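PDB 3DFF: teicoplanin pseudoaglycone deacetylases Orf2 from Actinoplanes teichomyceticus, which probably removes an acetyl group from teicoplanin pseudoaglycone by zinc-dependent amide hydrolysis during glycopeptide antibiotic biosynthesis. Local coordinates for residues A[8-13]-A[151-156]; A[80-85]-A[223-228]; A[181-186]-A[264-269]. All blocks are in the same frame, centred on the assembly; numbering follows the deposited sequence.

Contact 1 of 3, residues A[8-13]-A[151-156]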
loop_
_atom_site.group_PDB
_atom_site.type_symbol
_atom_site.label_atom_id
_atom_site.label_comp_id
_atom_site.label_asym_id
_atom_site.label_seq_id
_atom_site.Cartn_x
_atom_site.Cartn_y
_atom_site.Cartn_z
ATOM N N THR A 8 15.502 -16.890 0.860
ATOM C CA THR A 8 14.287 -16.079 1.177
ATOM C C THR A 8 13.943 -15.183 0.002
ATOM O O THR A 8 14.764 -14.373 -0.439
ATOM C CB THR A 8 14.474 -15.211 2.426
ATOM O OG1 THR A 8 14.869 -16.038 3.522
ATOM C CG2 THR A 8 13.163 -14.501 2.795
ATOM N N ARG A 9 12.718 -15.344 -0.492
ATOM C CA ARG A 9 12.187 -14.542 -1.584
ATOM C C ARG A 9 10.945 -13.811 -1.043
ATOM O O ARG A 9 9.917 -14.424 -0.816
ATOM C CB ARG A 9 11.833 -15.437 -2.777
ATOM C CG ARG A 9 13.038 -16.102 -3.475
ATOM C CD ARG A 9 12.596 -17.055 -4.595
ATOM N NE ARG A 9 12.888 -18.456 -4.281
ATOM C CZ ARG A 9 12.115 -19.263 -3.549
ATOM N NH1 ARG A 9 10.978 -18.832 -3.028
ATOM N NH2 ARG A 9 12.486 -20.515 -3.328
ATOM N N LEU A 10 11.075 -12.509 -0.826
ATOM C CA LEU A 10 10.023 -11.723 -0.188
ATOM C C LEU A 10 9.281 -10.891 -1.233
ATOM O O LEU A 10 9.886 -10.041 -1.883
ATOM C CB LEU A 10 10.637 -10.814 0.879
ATOM C CG LEU A 10 9.713 -9.825 1.612
ATOM C CD1 LEU A 10 8.636 -10.550 2.362
ATOM C CD2 LEU A 10 10.521 -8.975 2.557
ATOM N N LEU A 11 7.987 -11.154 -1.392
ATOM C CA LEU A 11 7.152 -10.357 -2.300
ATOM C C LEU A 11 6.266 -9.438 -1.470
ATOM O O LEU A 11 5.402 -9.927 -0.736
ATOM C CB LEU A 11 6.266 -11.263 -3.162
ATOM C CG LEU A 11 5.244 -10.606 -4.112
ATOM C CD1 LEU A 11 5.939 -9.721 -5.169
ATOM C CD2 LEU A 11 4.356 -11.668 -4.750
ATOM N N ALA A 12 6.501 -8.133 -1.590
ATOM C CA ALA A 12 5.644 -7.144 -0.951
ATOM C C ALA A 12 4.631 -6.691 -1.993
ATOM O O ALA A 12 4.985 -6.463 -3.151
ATOM C CB ALA A 12 6.444 -5.993 -0.421
ATOM N N ILE A 13 3.372 -6.580 -1.589
ATOM C CA ILE A 13 2.334 -6.133 -2.523
ATOM C C ILE A 13 1.718 -4.838 -2.016
ATOM O O ILE A 13 0.967 -4.839 -1.043
ATOM C CB ILE A 13 1.289 -7.220 -2.728
ATOM C CG1 ILE A 13 1.971 -8.532 -3.189
ATOM C CG2 ILE A 13 0.212 -6.785 -3.728
ATOM C CD1 ILE A 13 1.032 -9.637 -3.425
ATOM N N LEU A 151 7.567 -15.760 1.168
ATOM C CA LEU A 151 6.743 -14.927 2.046
ATOM C C LEU A 151 6.137 -13.796 1.230
ATOM O O LEU A 151 6.835 -13.169 0.435
ATOM C CB LEU A 151 7.570 -14.306 3.172
ATOM C CG LEU A 151 6.819 -13.412 4.188
ATOM C CD1 LEU A 151 5.714 -14.176 4.869
ATOM C CD2 LEU A 151 7.738 -12.792 5.227
ATOM N N VAL A 152 4.851 -13.544 1.439
ATOM C CA VAL A 152 4.207 -12.359 0.859
ATOM C C VAL A 152 3.750 -11.444 1.999
ATOM O O VAL A 152 3.166 -11.919 2.983
ATOM C CB VAL A 152 2.982 -12.740 0.006
ATOM C CG1 VAL A 152 2.232 -11.487 -0.482
ATOM C CG2 VAL A 152 3.390 -13.587 -1.191
ATOM N N VAL A 153 4.004 -10.144 1.857
ATOM C CA VAL A 153 3.476 -9.156 2.813
ATOM C C VAL A 153 2.677 -8.110 2.048
ATOM O O VAL A 153 3.127 -7.621 1.021
ATOM C CB VAL A 153 4.569 -8.461 3.644
ATOM C CG1 VAL A 153 3.945 -7.688 4.810
ATOM C CG2 VAL A 153 5.578 -9.504 4.214
ATOM N N THR A 154 1.511 -7.774 2.577
ATOM C CA THR A 154 0.666 -6.756 1.945
ATOM C C THR A 154 -0.009 -5.938 3.040
ATOM O O THR A 154 0.338 -6.082 4.214
ATOM C CB THR A 154 -0.366 -7.374 0.989
ATOM O OG1 THR A 154 -0.936 -6.308 0.213
ATOM C CG2 THR A 154 -1.463 -8.121 1.739
ATOM N N CYS A 155 -0.954 -5.073 2.669
ATOM C CA CYS A 155 -1.498 -4.132 3.646
ATOM C C CYS A 155 -2.669 -4.710 4.424
ATOM O O CYS A 155 -3.454 -5.511 3.901
ATOM C CB CYS A 155 -1.944 -2.854 2.948
ATOM S SG CYS A 155 -3.208 -3.134 1.657
ATOM N N ALA A 156 -2.810 -4.278 5.684
ATOM C CA ALA A 156 -4.008 -4.605 6.451
ATOM C C ALA A 156 -5.266 -3.849 5.989
ATOM O O ALA A 156 -6.377 -4.253 6.325
ATOM C CB ALA A 156 -3.760 -4.317 7.949
#
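L10 and L11 pair with L151 and V152 in a parallel ladder at the centre of the mixed sheet, and A12 and V153 carry it onward. The bonds alternate from L11 N to L151 O, V153 N to L11 O and I13 N to V153 O, the last at 2.8 Å, so the strands stay in step while their side chains alternate between faces. On one face L10 has CG anti to the backbone N (chi1 176°), which directs its CD1 methyl across the strand gap to V153 CG2 at 3.7 Å and L151 CD2 at 3.7 Å. On the other, I13 is extended to its tip (chi2 -179°), and its CD1 reaches V152 CG1 at 3.7 Å, while L11 and V152 lie alongside each other; helices 126-147 and 162-178 pack over this face. The ladder ends differently. T154 OG1, anti to its own N (chi1 -168°), donates to I13 O at 2.7 Å. A buried carbonyl is thus satisfied by a side-chain hydroxyl, so the apolar ladder ends in a side-chain-to-backbone bond at the C-terminal ends of the strands of this Rossmann-like sheet, close to where C155 approaches the zinc ligand H164.

Contact 2 of 3, residues A[80-85]-A[223-228]; sequences IAALDH and FQAVER
A82 and A225 bring two helices close, their CA atoms 4.5 Å apart: the C-terminal turn of helix 71-85 lies against the last part of helix 216-226 and the residues that follow it. The motif is helix-helix packing through small residues. Each alanine methyl rests on the other backbone, A82 CB at 3.4 Å from A225 O and A225 CB at 3.6 Å from A82 O, so the two backbones come together with little more than methyl groups between them. V21 of helix 19-33 touches A225 from outside the pair. Beside the alanines, polar side chains complete the contact. H85, with CG anti to its backbone N (chi1 -163°), swings its ring across to Q224, and NE2 donates to OE1 at 2.7 Å; the acceptor lies in the ring plane and offers a lone pair in its own amide plane. R228 crosses over one ring face, its guanidinium turned 37° from the imidazole, while its aliphatic CG packs 3.6 Å from A81 CB. The overlying positive charge would probably disfavour a second proton on the ring. R228 is itself held from within its own segment: NH1 donates to Q224 O at 3.0 Å, approaching from above the carbonyl plane.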
loop_
_atom_site.group_PDB
_atom_site.type_symbol
_atom_site.label_atom_id
_atom_site.label_comp_id
_atom_site.label_asym_id
_atom_site.label_seq_id
_atom_site.Cartn_x
_atom_site.Cartn_y
_atom_site.Cartn_z
ATOM N N ILE A 80 10.527 4.135 -7.908
ATOM C CA ILE A 80 11.776 3.486 -8.286
ATOM C C ILE A 80 12.948 4.074 -7.491
ATOM O O ILE A 80 13.795 3.314 -7.018
ATOM C CB ILE A 80 12.012 3.603 -9.797
ATOM C CG1 ILE A 80 10.933 2.795 -10.539
ATOM C CG2 ILE A 80 13.424 3.123 -10.187
ATOM C CD1 ILE A 80 10.881 3.100 -12.049
ATOM N N ALA A 81 12.964 5.390 -7.323
ATOM C CA ALA A 81 13.982 6.064 -6.498
ATOM C C ALA A 81 13.902 5.560 -5.049
ATOM O O ALA A 81 14.915 5.160 -4.471
ATOM C CB ALA A 81 13.836 7.566 -6.573
ATOM N N ALA A 82 12.689 5.519 -4.483
ATOM C CA ALA A 82 12.509 5.079 -3.095
ATOM C C ALA A 82 12.995 3.655 -2.882
ATOM O O ALA A 82 13.784 3.399 -1.956
ATOM C CB ALA A 82 11.035 5.222 -2.662
ATOM N N LEU A 83 12.556 2.739 -3.748
ATOM C CA LEU A 83 12.908 1.323 -3.648
ATOM C C LEU A 83 14.402 1.098 -3.973
ATOM O O LEU A 83 15.059 0.295 -3.299
ATOM C CB LEU A 83 11.983 0.473 -4.539
ATOM C CG LEU A 83 10.512 0.558 -4.105
ATOM C CD1 LEU A 83 9.591 -0.123 -5.094
ATOM C CD2 LEU A 83 10.353 -0.070 -2.712
ATOM N N ASP A 84 14.931 1.814 -4.963
ATOM C CA ASP A 84 16.394 1.811 -5.221
ATOM C C ASP A 84 17.155 2.220 -3.952
ATOM O O ASP A 84 18.198 1.639 -3.635
ATOM C CB ASP A 84 16.779 2.779 -6.348
ATOM C CG ASP A 84 16.489 2.245 -7.746
ATOM O OD1 ASP A 84 16.114 1.077 -7.911
ATOM O OD2 ASP A 84 16.661 3.049 -8.700
ATOM N N HIS A 85 16.629 3.200 -3.213
ATOM C CA HIS A 85 17.290 3.645 -1.982
ATOM C C HIS A 85 17.325 2.561 -0.912
ATOM O O HIS A 85 18.313 2.467 -0.155
ATOM C CB HIS A 85 16.665 4.923 -1.427
ATOM C CG HIS A 85 17.540 5.629 -0.436
ATOM N ND1 HIS A 85 18.637 6.378 -0.812
ATOM C CD2 HIS A 85 17.489 5.685 0.917
ATOM C CE1 HIS A 85 19.220 6.869 0.268
ATOM N NE2 HIS A 85 18.544 6.464 1.330
ATOM N N PHE A 223 13.169 6.348 6.249
ATOM C CA PHE A 223 12.725 7.740 6.200
ATOM C C PHE A 223 13.284 8.494 4.994
ATOM O O PHE A 223 12.571 9.283 4.387
ATOM C CB PHE A 223 13.039 8.470 7.526
ATOM C CG PHE A 223 12.158 8.049 8.695
ATOM C CD1 PHE A 223 11.271 6.976 8.600
ATOM C CD2 PHE A 223 12.250 8.732 9.908
ATOM C CE1 PHE A 223 10.469 6.585 9.697
ATOM C CE2 PHE A 223 11.465 8.355 11.003
ATOM C CZ PHE A 223 10.576 7.285 10.906
ATOM N N GLN A 224 14.552 8.239 4.640
ATOM C CA GLN A 224 15.138 8.825 3.430
ATOM C C GLN A 224 14.363 8.338 2.196
ATOM O O GLN A 224 14.119 9.108 1.278
ATOM C CB GLN A 224 16.615 8.451 3.294
ATOM C CG GLN A 224 17.532 9.208 4.246
ATOM C CD GLN A 224 18.878 8.538 4.444
ATOM O OE1 GLN A 224 19.264 7.631 3.703
ATOM N NE2 GLN A 224 19.604 8.985 5.465
ATOM N N ALA A 225 13.980 7.067 2.196
ATOM C CA ALA A 225 13.217 6.493 1.075
ATOM C C ALA A 225 11.837 7.143 0.959
ATOM O O ALA A 225 11.410 7.523 -0.138
ATOM C CB ALA A 225 13.100 4.985 1.206
ATOM N N VAL A 226 11.140 7.284 2.084
ATOM C CA VAL A 226 9.874 8.009 2.092
ATOM C C VAL A 226 10.031 9.381 1.427
ATOM O O VAL A 226 9.187 9.801 0.626
ATOM C CB VAL A 226 9.308 8.144 3.530
ATOM C CG1 VAL A 226 8.112 9.083 3.567
ATOM C CG2 VAL A 226 8.945 6.787 4.093
ATOM N N GLU A 227 11.144 10.070 1.688
ATOM C CA GLU A 227 11.342 11.389 1.112
ATOM C C GLU A 227 11.417 11.416 -0.415
ATOM O O GLU A 227 11.288 12.483 -1.017
ATOM C CB GLU A 227 12.582 12.055 1.719
ATOM C CG GLU A 227 12.382 12.348 3.185
ATOM C CD GLU A 227 13.571 13.028 3.818
ATOM O OE1 GLU A 227 14.710 12.544 3.646
ATOM O OE2 GLU A 227 13.355 14.051 4.493
ATOM N N ARG A 228 11.645 10.258 -1.034
ATOM C CA ARG A 228 11.726 10.181 -2.487
ATOM C C ARG A 228 10.342 10.392 -3.077
ATOM O O ARG A 228 10.225 10.801 -4.232
ATOM C CB ARG A 228 12.304 8.843 -2.951
ATOM C CG ARG A 228 13.795 8.875 -3.228
ATOM C CD ARG A 228 14.587 9.071 -1.959
ATOM N NE ARG A 228 16.032 9.067 -2.218
ATOM C CZ ARG A 228 16.922 9.599 -1.383
ATOM N NH1 ARG A 228 16.517 10.168 -0.251
ATOM N NH2 ARG A 228 18.218 9.577 -1.685
#

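Contact 3 of 3, residues A[181-186]-A[264-269]; sequences PVRLWE and TWPVVR
Antiparallel beta pairing joins R183, L184 and W185 to P266, W265 and T264 where the run of five parallel strands, ending with 182-185, meets the antiparallel strand 263-269. L184 and W265 form the hydrogen-bonded pair, with L184 N to W265 O at 2.8 Å and W265 N to L184 O at 2.9 Å. The strands diverge strongly from strict antiparallel (144° between their directions), and the ladder opens toward V182. There V267 N still bonds directly to V182 O at 3.1 Å, but the return link runs through a water that accepts from V182 N and donates to V267 O at 2.7 Å.

Side chains reinforce the pairing on both faces. R183 bends at chi3 (68°) and grips a single oxygen side-on, NH2 at 2.9 Å and NE at 3.1 Å from T264 OG1. That oxygen lies in the guanidinium plane, so the two bonds fix the rotation of the flat group, which lays one face over the peptide link between W265 and P266. The T264 methyl CG2 meanwhile packs against W185. On the face of L184 and W265, the L184 branch meets V267 CG2, tight at 3.4 Å from CG. The W265 ring extends beyond the strand end, its CZ3 and CH2 meeting E186 CA and CB. E186 OE1 bonds to H250, its partner at a zinc site observed for this protein, though no zinc is bound there in this model.

Strand 151-155 bonds to the far edge of 182-185, strand 204-211 adjoins 263-269, and helix 162-178 sets L172 against both V182 and V267.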
loop_
_atom_site.group_PDB
_atom_site.type_symbol
_atom_site.label_atom_id
_atom_site.label_comp_id
_atom_site.label_asym_id
_atom_site.label_seq_id
_atom_site.Cartn_x
_atom_site.Cartn_y
_atom_site.Cartn_z
ATOM N N PRO A 181 2.799 -18.386 2.523
ATOM C CA PRO A 181 2.565 -17.649 3.775
ATOM C C PRO A 181 2.388 -16.181 3.478
ATOM O O PRO A 181 3.101 -15.648 2.630
ATOM C CB PRO A 181 3.883 -17.784 4.533
ATOM C CG PRO A 181 4.614 -18.885 3.885
ATOM C CD PRO A 181 4.120 -19.044 2.500
ATOM N N VAL A 182 1.499 -15.539 4.221
ATOM C CA VAL A 182 1.226 -14.119 4.020
ATOM C C VAL A 182 1.110 -13.389 5.361
ATOM O O VAL A 182 0.639 -13.957 6.339
ATOM C CB VAL A 182 -0.036 -13.921 3.147
ATOM C CG1 VAL A 182 -1.295 -14.417 3.843
ATOM C CG2 VAL A 182 -0.171 -12.462 2.690
ATOM N N ARG A 183 1.571 -12.138 5.380
ATOM C CA ARG A 183 1.453 -11.277 6.556
ATOM C C ARG A 183 0.879 -9.957 6.076
ATOM O O ARG A 183 0.987 -9.638 4.887
ATOM C CB ARG A 183 2.806 -11.026 7.220
ATOM C CG ARG A 183 3.537 -12.272 7.718
ATOM C CD ARG A 183 4.855 -11.903 8.373
ATOM N NE ARG A 183 4.683 -11.180 9.632
ATOM C CZ ARG A 183 4.450 -11.761 10.811
ATOM N NH1 ARG A 183 4.345 -13.084 10.902
ATOM N NH2 ARG A 183 4.294 -11.018 11.898
ATOM N N LEU A 184 0.246 -9.220 6.989
ATOM C CA LEU A 184 -0.229 -7.872 6.669
ATOM C C LEU A 184 0.544 -6.867 7.495
ATOM O O LEU A 184 0.770 -7.097 8.680
ATOM C CB LEU A 184 -1.708 -7.734 6.993
ATOM C CG LEU A 184 -2.635 -8.815 6.433
ATOM C CD1 LEU A 184 -4.081 -8.501 6.763
ATOM C CD2 LEU A 184 -2.448 -8.990 4.926
ATOM N N TRP A 185 0.902 -5.739 6.896
ATOM C CA TRP A 185 1.539 -4.677 7.670
ATOM C C TRP A 185 0.498 -3.697 8.158
ATOM O O TRP A 185 -0.609 -3.602 7.615
ATOM C CB TRP A 185 2.625 -3.948 6.866
ATOM C CG TRP A 185 2.139 -3.255 5.622
ATOM C CD1 TRP A 185 1.201 -2.249 5.536
ATOM C CD2 TRP A 185 2.577 -3.505 4.284
ATOM N NE1 TRP A 185 1.026 -1.870 4.212
ATOM C CE2 TRP A 185 1.854 -2.636 3.429
ATOM C CE3 TRP A 185 3.495 -4.396 3.718
ATOM C CZ2 TRP A 185 2.059 -2.617 2.030
ATOM C CZ3 TRP A 185 3.675 -4.388 2.316
ATOM C CH2 TRP A 185 2.970 -3.496 1.510
ATOM N N GLU A 186 0.867 -2.941 9.187
ATOM C CA GLU A 186 -0.001 -1.895 9.697
ATOM C C GLU A 186 0.102 -0.691 8.768
ATOM O O GLU A 186 1.194 -0.120 8.619
ATOM C CB GLU A 186 0.457 -1.546 11.119
ATOM C CG GLU A 186 -0.447 -0.572 11.799
ATOM C CD GLU A 186 0.066 -0.163 13.171
ATOM O OE1 GLU A 186 1.296 0.015 13.338
ATOM O OE2 GLU A 186 -0.775 -0.019 14.085
ATOM N N THR A 264 3.365 -6.031 12.123
ATOM C CA THR A 264 2.793 -6.923 11.117
ATOM C C THR A 264 2.032 -8.080 11.786
ATOM O O THR A 264 2.302 -8.420 12.940
ATOM C CB THR A 264 3.880 -7.504 10.162
ATOM O OG1 THR A 264 4.817 -8.319 10.899
ATOM C CG2 THR A 264 4.627 -6.402 9.418
ATOM N N TRP A 265 1.082 -8.679 11.070
ATOM C CA TRP A 265 0.336 -9.812 11.596
ATOM C C TRP A 265 0.374 -10.930 10.582
ATOM O O TRP A 265 0.240 -10.669 9.379
ATOM C CB TRP A 265 -1.130 -9.469 11.801
ATOM C CG TRP A 265 -1.414 -8.392 12.776
ATOM C CD1 TRP A 265 -1.656 -8.533 14.112
ATOM C CD2 TRP A 265 -1.525 -6.993 12.489
ATOM N NE1 TRP A 265 -1.906 -7.303 14.677
ATOM C CE2 TRP A 265 -1.829 -6.342 13.705
ATOM C CE3 TRP A 265 -1.401 -6.229 11.321
ATOM C CZ2 TRP A 265 -2.006 -4.956 13.789
ATOM C CZ3 TRP A 265 -1.585 -4.844 11.402
ATOM C CH2 TRP A 265 -1.883 -4.228 12.632
ATOM N N PRO A 266 0.515 -12.185 11.044
ATOM C CA PRO A 266 0.366 -13.276 10.074
ATOM C C PRO A 266 -1.113 -13.466 9.789
ATOM O O PRO A 266 -1.942 -13.196 10.661
ATOM C CB PRO A 266 0.927 -14.482 10.827
ATOM C CG PRO A 266 0.635 -14.168 12.285
ATOM C CD PRO A 266 0.794 -12.675 12.412
ATOM N N VAL A 267 -1.457 -13.894 8.576
ATOM C CA VAL A 267 -2.831 -14.222 8.255
ATOM C C VAL A 267 -2.950 -15.737 8.164
ATOM O O VAL A 267 -2.211 -16.383 7.409
ATOM C CB VAL A 267 -3.289 -13.641 6.907
ATOM C CG1 VAL A 267 -4.787 -13.834 6.755
ATOM C CG2 VAL A 267 -2.949 -12.180 6.850
ATOM N N VAL A 268 -3.865 -16.281 8.941
ATOM C CA VAL A 268 -4.063 -17.724 8.985
ATOM C C VAL A 268 -5.523 -18.042 8.686
ATOM O O VAL A 268 -6.369 -17.142 8.604
ATOM C CB VAL A 268 -3.600 -18.292 10.345
ATOM C CG1 VAL A 268 -2.128 -17.952 10.600
ATOM C CG2 VAL A 268 -4.504 -17.762 11.477
ATOM N N ARG A 269 -5.836 -19.321 8.488
ATOM C CA ARG A 269 -7.203 -19.721 8.254
ATOM C C ARG A 269 -7.980 -19.805 9.568
ATOM O O ARG A 269 -7.453 -20.277 10.599
ATOM C CB ARG A 269 -7.257 -21.062 7.503
ATOM C CG ARG A 269 -6.627 -20.984 6.121
ATOM C CD ARG A 269 -7.459 -20.112 5.187
ATOM N NE ARG A 269 -8.758 -20.716 4.930
ATOM C CZ ARG A 269 -9.740 -20.179 4.210
ATOM N NH1 ARG A 269 -9.607 -18.983 3.648
ATOM N NH2 ARG A 269 -10.870 -20.838 4.044
HETATM O O HOH W 1 -0.190 -17.378 5.928
#

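From the N terminus the chain lays down strand 9-14, first pairs it with 37-42 on one edge and much later brings 151-155 to its other edge, where contact 1 closes a loop of 137 residues. Contact 2 opens inside that loop, at 80-85, and closes beyond it, at 223-228, so the two cross. Contact 3 begins at 181-186, after contact 1 has closed, and ends at 264-269; it is in series with contact 1 but crosses contact 2. Strands 151-155 and 182-185 are neighbours, so contacts 1 and 3 are parts of one sheet, whereas contact 2 ties together helices about 18 Å from contact 1 and 24 Å from contact 3, centre to centre.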